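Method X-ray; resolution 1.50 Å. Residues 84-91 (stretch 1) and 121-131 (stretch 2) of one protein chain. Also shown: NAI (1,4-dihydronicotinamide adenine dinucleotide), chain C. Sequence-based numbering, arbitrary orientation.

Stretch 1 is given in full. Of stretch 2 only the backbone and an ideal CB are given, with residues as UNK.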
# COMPACT_ATOMS: atom_id res chain seq x y z
N GLY A 84 -10.41 -25.34 -11.84
CA GLY A 84 -9.43 -24.28 -11.76
C GLY A 84 -9.55 -23.41 -10.51
O GLY A 84 -9.78 -23.93 -9.40
N PRO A 85 -9.44 -22.08 -10.67
CA PRO A 85 -9.43 -21.33 -11.93
C PRO A 85 -8.06 -21.27 -12.58
O PRO A 85 -7.05 -21.48 -11.90
CB PRO A 85 -9.83 -19.92 -11.49
CG PRO A 85 -9.18 -19.80 -10.14
CD PRO A 85 -9.27 -21.18 -9.50
N ASP A 86 -8.04 -20.94 -13.87
CA ASP A 86 -6.79 -20.70 -14.57
C ASP A 86 -6.50 -19.21 -14.64
O ASP A 86 -5.34 -18.80 -14.76
CB ASP A 86 -6.86 -21.25 -15.97
CG ASP A 86 -7.39 -22.67 -15.99
OD1 ASP A 86 -8.57 -22.88 -16.36
OD2 ASP A 86 -6.64 -23.58 -15.59
N ILE A 87 -7.56 -18.42 -14.61
CA ILE A 87 -7.47 -16.97 -14.67
C ILE A 87 -8.07 -16.43 -13.38
O ILE A 87 -9.21 -16.74 -13.04
CB ILE A 87 -8.19 -16.42 -15.91
CG1 ILE A 87 -7.50 -16.93 -17.18
CG2 ILE A 87 -8.29 -14.89 -15.87
CD1 ILE A 87 -8.26 -16.67 -18.47
N LEU A 88 -7.27 -15.62 -12.69
CA LEU A 88 -7.68 -14.99 -11.44
C LEU A 88 -7.77 -13.48 -11.63
O LEU A 88 -6.77 -12.84 -11.93
CB LEU A 88 -6.68 -15.34 -10.32
CG LEU A 88 -6.88 -14.64 -8.98
CD1 LEU A 88 -8.21 -15.03 -8.33
CD2 LEU A 88 -5.69 -14.94 -8.05
N ILE A 89 -8.96 -12.91 -11.48
CA ILE A 89 -9.18 -11.48 -11.68
C ILE A 89 -9.56 -10.88 -10.32
O ILE A 89 -10.68 -11.04 -9.84
CB ILE A 89 -10.28 -11.16 -12.73
CG1 ILE A 89 -10.08 -11.95 -14.03
CG2 ILE A 89 -10.34 -9.64 -12.94
CD1 ILE A 89 -8.93 -11.52 -14.87
N ASN A 90 -8.60 -10.22 -9.69
CA ASN A 90 -8.83 -9.58 -8.41
C ASN A 90 -9.23 -8.15 -8.70
O ASN A 90 -8.38 -7.25 -8.79
CB ASN A 90 -7.56 -9.58 -7.55
CG ASN A 90 -7.09 -10.98 -7.21
OD1 ASN A 90 -7.81 -11.76 -6.60
ND2 ASN A 90 -5.84 -11.30 -7.59
N ASN A 91 -10.52 -7.94 -8.87
CA ASN A 91 -11.03 -6.69 -9.41
C ASN A 91 -11.93 -5.90 -8.46
O ASN A 91 -12.06 -4.69 -8.61
CB ASN A 91 -11.74 -6.97 -10.73
CG ASN A 91 -12.70 -5.89 -11.13
OD1 ASN A 91 -12.32 -4.90 -11.77
ND2 ASN A 91 -13.95 -6.09 -10.78
N UNK A 121 -5.44 -11.47 -0.68
CA UNK A 121 -6.16 -12.69 -0.26
C UNK A 121 -6.44 -13.58 -1.46
O UNK A 121 -6.38 -14.81 -1.39
CB UNK A 121 -7.47 -12.33 0.44
N UNK A 122 -6.76 -12.97 -2.59
CA UNK A 122 -6.93 -13.73 -3.82
C UNK A 122 -5.68 -14.48 -4.22
O UNK A 122 -5.71 -15.67 -4.54
CB UNK A 122 -7.35 -12.80 -4.96
N UNK A 123 -4.55 -13.79 -4.20
CA UNK A 123 -3.30 -14.43 -4.52
C UNK A 123 -3.01 -15.58 -3.55
O UNK A 123 -2.61 -16.69 -3.93
CB UNK A 123 -2.16 -13.41 -4.50
N UNK A 124 -3.19 -15.33 -2.27
CA UNK A 124 -2.83 -16.33 -1.27
C UNK A 124 -3.74 -17.55 -1.33
O UNK A 124 -3.29 -18.68 -1.17
CB UNK A 124 -2.88 -15.71 0.13
N UNK A 125 -5.03 -17.31 -1.56
CA UNK A 125 -6.00 -18.40 -1.58
C UNK A 125 -5.97 -19.22 -2.87
O UNK A 125 -6.20 -20.42 -2.82
CB UNK A 125 -7.41 -17.83 -1.37
N UNK A 126 -5.70 -18.58 -4.00
CA UNK A 126 -5.83 -19.24 -5.31
C UNK A 126 -4.54 -19.66 -5.98
O UNK A 126 -4.52 -20.65 -6.71
CB UNK A 126 -6.57 -18.31 -6.27
N UNK A 127 -3.45 -18.94 -5.78
CA UNK A 127 -2.26 -19.29 -6.54
C UNK A 127 -1.60 -20.62 -6.19
O UNK A 127 -1.03 -21.24 -7.07
CB UNK A 127 -1.23 -18.18 -6.36
N UNK A 128 -1.71 -21.11 -4.93
CA UNK A 128 -1.12 -22.43 -4.70
C UNK A 128 -1.70 -23.49 -5.65
O UNK A 128 -0.95 -24.28 -6.20
CB UNK A 128 -1.34 -22.85 -3.25
N UNK A 129 -3.01 -23.47 -5.86
CA UNK A 129 -3.64 -24.43 -6.73
C UNK A 129 -3.29 -24.19 -8.18
O UNK A 129 -3.12 -25.13 -8.93
CB UNK A 129 -5.16 -24.39 -6.54
N UNK A 130 -3.15 -22.93 -8.57
CA UNK A 130 -2.79 -22.61 -9.93
C UNK A 130 -1.39 -23.13 -10.24
O UNK A 130 -1.14 -23.63 -11.33
CB UNK A 130 -2.87 -21.10 -10.17
N UNK A 131 -0.48 -23.01 -9.29
CA UNK A 131 0.84 -23.60 -9.46
C UNK A 131 0.76 -25.12 -9.50
O UNK A 131 1.36 -25.76 -10.36
CB UNK A 131 1.77 -23.15 -8.33
PA NAI C . -18.64 -1.64 -9.43
O1A NAI C . -19.13 -1.25 -8.07
O2A NAI C . -19.61 -1.48 -10.59
O5B NAI C . -18.12 -3.12 -9.42
C5B NAI C . -17.44 -3.61 -8.30
C4B NAI C . -18.14 -4.81 -7.80
O4B NAI C . -17.28 -5.31 -6.73
C3B NAI C . -19.49 -4.61 -7.26
O3B NAI C . -20.45 -5.52 -7.84
C2B NAI C . -19.34 -4.79 -5.83
O2B NAI C . -20.52 -5.29 -5.18
C1B NAI C . -18.18 -5.67 -5.68
N9A NAI C . -17.54 -5.56 -4.39
C8A NAI C . -17.27 -4.42 -3.66
N7A NAI C . -16.71 -4.75 -2.49
C5A NAI C . -16.58 -6.12 -2.43
C6A NAI C . -16.08 -7.04 -1.50
N6A NAI C . -15.62 -6.59 -0.25
N1A NAI C . -16.11 -8.36 -1.78
C2A NAI C . -16.61 -8.80 -2.96
N3A NAI C . -17.10 -7.96 -3.89
C4A NAI C . -17.10 -6.63 -3.65
O3 NAI C . -17.39 -0.69 -9.67
PN NAI C . -16.15 -0.80 -10.69
O1N NAI C . -16.41 -1.78 -11.83
O2N NAI C . -15.91 0.62 -11.14
O5D NAI C . -14.95 -1.33 -9.76
C5D NAI C . -14.05 -2.35 -10.18
C4D NAI C . -12.66 -1.95 -9.87
O4D NAI C . -12.27 -0.87 -10.80
C3D NAI C . -12.46 -1.43 -8.52
O3D NAI C . -11.27 -2.03 -7.95
C2D NAI C . -12.27 0.02 -8.68
O2D NAI C . -11.48 0.56 -7.62
C1D NAI C . -11.60 0.14 -9.96
N1N NAI C . -11.65 1.36 -10.67
C2N NAI C . -12.79 1.87 -11.24
C3N NAI C . -12.73 3.06 -11.95
C7N NAI C . -13.96 3.63 -12.58
O7N NAI C . -13.96 4.76 -13.11
N7N NAI C . -15.14 2.77 -12.65
C4N NAI C . -11.54 3.75 -12.12
C5N NAI C . -10.39 3.20 -11.59
C6N NAI C . -10.45 2.02 -10.89

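The helix 121-131 runs nearly antiparallel to the strand 87-90, at 169°, with axes 9.2 Å apart at closest approach. No hydrogen bond joins the two stretches, so the fit rests on packing.

Position 121 points its CB sideways, with nothing of stretch 1 within 5.5 Å. Many side chains would suit. It is Asn121; its end leads away, and its amide is hydrogen-bonded elsewhere in the structure.

Position 122 points toward the strand, opposite Asn90. The ideal CB lies 2.0 Å from Asn90 OD1, a clash. Only a residue without a CB fits against Asn90 as it stands, although the helical backbone angles alone would admit any residue. It is Gly122. Its CA sits 3.5 Å from Asn90 OD1, and its O lies 3.6 Å from Leu88 CD2.

Position 123 points sideways. Its ideal CB is 5.2 Å from both Leu88 CD2 and Asn90 ND2, which leaves room for a medium or large side chain, most naturally apolar beside the leucine. It is Ile123, with chi1 m and chi2 t. Its CG1 comes within 4.1 Å of Asn90 ND2.

Position 124 points away, so stretch 1 sets no demand. It is Met124, which touches a crystal neighbour. Position 125 points sideways, beyond reach of stretch 1 at its CB. Small or polar residues would serve equally; it is Ala125.

Position 126 points toward the strand. The ideal CB is 3.9 Å from Leu88 CD2 and 4.9 Å from Pro85 CG. These apolar groups favour leucine, methionine or an aromatic. It is Phe126, with chi1 m. Its CB packs 4.0 Å from Leu88 CD2. Leu88 CD1 lies over one face of the ring, while Pro85 CD meets the ring edge, 3.5 Å from Phe126 CD2.

Position 127 points sideways, with no stretch 1 atom within 5.5 Å of its ideal CB. Several modest side chains would do. It is Thr127. With chi1 p, its OG1 donates a hydrogen bond to Ile123 O at 2.7 Å, one turn back. Its CG2 reaches to 4.4 Å from Leu88 CD2.

Position 128 is out of reach. Its N makes no bond to the preceding turn, so proline is possible there. It is Pro128, at the kink of the helix.

Position 129 would point a CB toward stretch 1, but 5.5 Å from Gly84 O, so a small side chain could be accepted. It is Gly129. Its N makes a weak bond to Phe126 O at 3.3 Å.

Position 130 points sideways, its ideal CB 4.5 Å from Pro85 O. A long, flexible apolar chain could bend in beside Pro85 and Leu88. It is Met130, whose end comes nearer. CG lies 3.5 Å from Pro85 O, SD 4.1 Å from Leu88 CB, and CE 3.5 Å from Asp86 O.

Position 131 is out of reach and favours no particular residue. It is Arg131, hydrogen-bonded elsewhere in the structure.

Stretch 2, residues 121-131: NGIMAFTPGMR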
# COMPACT_ATOMS: atom_id res chain seq x y z
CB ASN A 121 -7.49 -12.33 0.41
CG ASN A 121 -7.32 -11.75 1.81
OD1 ASN A 121 -6.23 -11.82 2.42
ND2 ASN A 121 -8.42 -11.20 2.35
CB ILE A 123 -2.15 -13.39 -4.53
CG1 ILE A 123 -2.33 -12.43 -5.71
CG2 ILE A 123 -0.80 -14.06 -4.60
CD1 ILE A 123 -1.62 -11.08 -5.55
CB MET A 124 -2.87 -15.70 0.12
CG MET A 124 -1.82 -14.60 0.33
SD MET A 124 -0.10 -15.13 0.17
CE MET A 124 -0.04 -16.16 1.60
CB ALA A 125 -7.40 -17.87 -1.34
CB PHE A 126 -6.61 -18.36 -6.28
CG PHE A 126 -8.07 -18.34 -6.00
CD1 PHE A 126 -8.59 -17.49 -5.03
CD2 PHE A 126 -8.93 -19.20 -6.64
CE1 PHE A 126 -9.96 -17.48 -4.72
CE2 PHE A 126 -10.27 -19.19 -6.35
CZ PHE A 126 -10.80 -18.35 -5.39
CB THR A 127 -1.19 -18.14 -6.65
OG1 THR A 127 -0.67 -17.86 -5.35
CG2 THR A 127 -1.80 -16.93 -7.28
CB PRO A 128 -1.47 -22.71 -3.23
CG PRO A 128 -1.48 -21.38 -2.62
CD PRO A 128 -2.08 -20.47 -3.65
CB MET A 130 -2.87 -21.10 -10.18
CG MET A 130 -4.29 -20.54 -10.02
SD MET A 130 -4.38 -18.72 -9.99
CE MET A 130 -3.87 -18.33 -11.66
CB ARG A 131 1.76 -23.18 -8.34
CG ARG A 131 1.98 -21.69 -8.17
CD ARG A 131 2.96 -21.50 -7.04
NE ARG A 131 3.11 -20.13 -6.56
CZ ARG A 131 3.98 -19.24 -7.03
NH1 ARG A 131 4.80 -19.56 -8.03
NH2 ARG A 131 4.05 -18.03 -6.48
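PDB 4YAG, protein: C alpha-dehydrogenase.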